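Local coordinates for ATP-binding protein (Mycobacterium tuberculosis, PDB 5UKV), which probably transfers phosphate from ATP to a histidine of its own dimerisation domain, the domain present here, as the sensor kinase PhoR of a two-component system, at residues H23-P28 with G62-D67. The protein carries 1 engineered substitution. Numbering follows the deposited sequence.
Sequences HELRTP and GLLVDD. With EDO (1,2-ethanediol), chain D.
Leu-25 and Leu-64 meet where helix 23-28 and helix 62-67 run antiparallel at 162°, their axes 10.3 Å apart, as the two arms of the helical hairpin that pairs with a second subunit in the four-helix DHp bundle of histidine kinases. The HELRTP sequence matches the H-box of this family, in which the histidine is the phospho-acceptor; His-23, probably that residue, makes no contact with helix 62-67. The contact is apolar. Leu-25 holds CG anti to its carbonyl carbon (chi1 -65°), and the branched tip spans the gap, CD2 lying 3.8 Å from CB of Leu-64. The two leucine side chains lie alongside one another, pointing opposite ways, while the short, beta-branched side chain of Val-65 lies roughly perpendicular to that of Leu-25, offering CG2 to Leu-25 CD2 at 3.9 Å. Leu-25 also packs on Leu-25 of the second subunit, so one residue serves both the hairpin and the dimer. Pro-28 lacks an N-H, and the helix kinks there; its ring CG lies 4.5 Å from CD1 of Leu-64. The same CD1 lies 4.0 Å from the backbone O of Glu-24, and CD2 of Leu-64 touches O2 of a 1,2-ethanediol, probably from the crystallisation liquor, at 3.5 Å.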
ATOM      1  N   HIS A  23      -3.005  -7.923   0.419  1.00 20.95           N
ATOM      2  CA  HIS A  23      -2.222  -8.822  -0.404  1.00 22.68           C
ATOM      3  C   HIS A  23      -2.088  -8.345  -1.816  1.00 23.60           C
ATOM      4  O   HIS A  23      -1.000  -8.462  -2.382  1.00 26.21           O
ATOM      5  CB  HIS A  23      -2.787 -10.259  -0.364  1.00 23.78           C
ATOM      6  CG  HIS A  23      -2.457 -11.011   0.904  1.00 24.13           C
ATOM      7  ND1 HIS A  23      -1.176 -11.282   1.303  1.00 27.88           N
ATOM      8  CD2 HIS A  23      -3.261 -11.634   1.797  1.00 25.91           C
ATOM      9  CE1 HIS A  23      -1.210 -12.014   2.400  1.00 29.46           C
ATOM     10  NE2 HIS A  23      -2.464 -12.240   2.720  1.00 27.13           N
ATOM     11  N   GLU A  24      -3.108  -7.692  -2.360  1.00 22.27           N
ATOM     12  CA  GLU A  24      -2.992  -7.160  -3.692  1.00 25.44           C
ATOM     13  C   GLU A  24      -1.991  -5.997  -3.808  1.00 25.31           C
ATOM     14  O   GLU A  24      -1.257  -5.844  -4.817  1.00 24.87           O
ATOM     15  CB  GLU A  24      -4.397  -6.650  -4.148  1.00 27.95           C
ATOM     16  CG  GLU A  24      -5.409  -7.740  -4.613  1.00 31.43           C
ATOM     17  CD  GLU A  24      -6.827  -7.217  -4.769  1.00 36.46           C
ATOM     18  OE1 GLU A  24      -7.051  -5.963  -4.640  1.00 42.03           O
ATOM     19  OE2 GLU A  24      -7.763  -8.078  -4.858  1.00 44.64           O
ATOM     20  N   LEU A  25      -1.899  -5.208  -2.741  1.00 22.86           N
ATOM     21  CA  LEU A  25      -0.865  -4.159  -2.651  1.00 22.60           C
ATOM     22  C   LEU A  25       0.496  -4.707  -2.461  1.00 25.52           C
ATOM     23  O   LEU A  25       1.469  -4.158  -2.935  1.00 27.68           O
ATOM     24  CB  LEU A  25      -1.197  -3.172  -1.485  1.00 23.11           C
ATOM     25  CG  LEU A  25      -2.450  -2.359  -1.650  1.00 25.15           C
ATOM     26  CD1 LEU A  25      -2.810  -1.733  -0.297  1.00 25.77           C
ATOM     27  CD2 LEU A  25      -2.191  -1.328  -2.790  1.00 26.69           C
ATOM     28  N   ARG A  26       0.584  -5.786  -1.735  1.00 26.00           N
ATOM     29  CA  ARG A  26       1.843  -6.374  -1.431  1.00 30.86           C
ATOM     30  C   ARG A  26       2.642  -6.836  -2.608  1.00 30.24           C
ATOM     31  O   ARG A  26       3.815  -6.752  -2.595  1.00 28.32           O
ATOM     32  CB  ARG A  26       1.648  -7.537  -0.506  1.00 33.62           C
ATOM     33  CG  ARG A  26       2.609  -7.457   0.613  1.00 41.03           C
ATOM     34  CD  ARG A  26       2.920  -8.817   1.122  1.00 45.48           C
ATOM     35  NE  ARG A  26       2.476  -8.974   2.469  1.00 55.13           N
ATOM     36  CZ  ARG A  26       2.931  -9.948   3.235  1.00 68.84           C
ATOM     37  NH1 ARG A  26       2.511 -10.097   4.480  1.00 76.94           N
ATOM     38  NH2 ARG A  26       3.806 -10.794   2.734  1.00 68.44           N
ATOM     39  N   THR A  27       1.971  -7.352  -3.607  1.00 30.91           N
ATOM     40  CA  THR A  27       2.627  -7.858  -4.731  1.00 34.84           C
ATOM     41  C   THR A  27       3.403  -6.797  -5.545  1.00 34.16           C
ATOM     42  O   THR A  27       4.574  -6.944  -5.707  1.00 34.93           O
ATOM     43  CB  THR A  27       1.624  -8.612  -5.583  1.00 39.50           C
ATOM     44  OG1 THR A  27       0.971  -9.581  -4.748  1.00 35.84           O
ATOM     45  CG2 THR A  27       2.281  -9.248  -6.762  1.00 40.68           C
ATOM     46  N   PRO A  28       2.753  -5.783  -6.096  1.00 29.82           N
ATOM     47  CA  PRO A  28       3.594  -4.722  -6.678  1.00 29.89           C
ATOM     48  C   PRO A  28       4.679  -4.090  -5.717  1.00 29.05           C
ATOM     49  O   PRO A  28       5.804  -3.764  -6.143  1.00 29.15           O
ATOM     50  CB  PRO A  28       2.562  -3.732  -7.188  1.00 30.73           C
ATOM     51  CG  PRO A  28       1.362  -3.933  -6.351  1.00 29.97           C
ATOM     52  CD  PRO A  28       1.353  -5.372  -6.031  1.00 30.40           C
ATOM     53  N   GLY A  62      -1.070   2.844  -7.268  1.00 22.00           N
ATOM     54  CA  GLY A  62      -1.804   4.043  -7.124  1.00 22.55           C
ATOM     55  C   GLY A  62      -3.264   3.897  -7.425  1.00 22.94           C
ATOM     56  O   GLY A  62      -4.157   4.459  -6.755  1.00 23.62           O
ATOM     57  N   LEU A  63      -3.533   3.172  -8.471  1.00 22.45           N
ATOM     58  CA  LEU A  63      -4.870   2.860  -8.801  1.00 24.63           C
ATOM     59  C   LEU A  63      -5.542   1.973  -7.830  1.00 24.07           C
ATOM     60  O   LEU A  63      -6.706   2.153  -7.567  1.00 22.67           O
ATOM     61  CB  LEU A  63      -4.886   2.198 -10.147  1.00 27.74           C
ATOM     62  CG  LEU A  63      -4.313   3.021 -11.317  1.00 30.28           C
ATOM     63  CD1 LEU A  63      -4.284   2.064 -12.504  1.00 33.04           C
ATOM     64  CD2 LEU A  63      -5.215   4.188 -11.555  1.00 33.06           C
ATOM     65  N   LEU A  64      -4.858   0.966  -7.298  1.00 22.29           N
ATOM     66  CA  LEU A  64      -5.456   0.103  -6.286  1.00 23.38           C
ATOM     67  C   LEU A  64      -5.828   1.003  -5.092  1.00 23.02           C
ATOM     68  O   LEU A  64      -6.846   0.822  -4.379  1.00 23.78           O
ATOM     69  CB  LEU A  64      -4.453  -1.013  -5.845  1.00 24.00           C
ATOM     70  CG  LEU A  64      -4.243  -2.060  -6.972  1.00 31.66           C
ATOM     71  CD1 LEU A  64      -2.951  -2.890  -6.828  1.00 33.22           C
ATOM     72  CD2 LEU A  64      -5.497  -2.947  -7.246  1.00 31.03           C
ATOM     73  N   VAL A  65      -4.902   1.865  -4.685  1.00 23.08           N
ATOM     74  CA  VAL A  65      -5.148   2.638  -3.496  1.00 22.10           C
ATOM     75  C   VAL A  65      -6.310   3.577  -3.705  1.00 22.68           C
ATOM     76  O   VAL A  65      -7.137   3.847  -2.779  1.00 21.32           O
ATOM     77  CB  VAL A  65      -3.849   3.423  -3.120  1.00 23.89           C
ATOM     78  CG1 VAL A  65      -4.146   4.538  -2.108  1.00 27.36           C
ATOM     79  CG2 VAL A  65      -2.875   2.487  -2.512  1.00 25.13           C
ATOM     80  N   ASP A  66      -6.370   4.214  -4.875  1.00 21.78           N
ATOM     81  CA  ASP A  66      -7.550   5.107  -5.121  1.00 24.33           C
ATOM     82  C   ASP A  66      -8.879   4.360  -5.053  1.00 21.66           C
ATOM     83  O   ASP A  66      -9.871   4.859  -4.450  1.00 20.60           O
ATOM     84  CB  ASP A  66      -7.441   5.887  -6.437  1.00 27.26           C
ATOM     85  CG  ASP A  66      -6.360   6.987  -6.401  1.00 40.56           C
ATOM     86  OD1 ASP A  66      -5.992   7.536  -5.296  1.00 40.81           O
ATOM     87  OD2 ASP A  66      -5.849   7.284  -7.542  1.00 48.41           O
ATOM     88  N   ASP A  67      -8.901   3.138  -5.550  1.00 21.85           N
ATOM     89  CA  ASP A  67     -10.071   2.336  -5.478  1.00 22.67           C
ATOM     90  C   ASP A  67     -10.379   1.898  -4.070  1.00 22.51           C
ATOM     91  O   ASP A  67     -11.553   1.914  -3.659  1.00 22.10           O
ATOM     92  CB  ASP A  67      -9.901   1.128  -6.361  1.00 24.59           C
ATOM     93  CG  ASP A  67     -11.251   0.539  -6.768  1.00 28.17           C
ATOM     94  OD1 ASP A  67     -12.151   1.342  -7.222  1.00 26.50           O
ATOM     95  OD2 ASP A  67     -11.372  -0.724  -6.791  1.00 29.15           O
TER
HETATM   96  C1  EDO D 402      -9.628  -0.468  -9.876  1.00 47.22           C
HETATM   97  O1  EDO D 402      -9.262   0.622 -10.721  1.00 49.57           O
HETATM   98  C2  EDO D 402      -8.514  -1.497  -9.719  1.00 50.92           C
HETATM   99  O2  EDO D 402      -8.684  -2.201  -8.469  1.00 58.51           O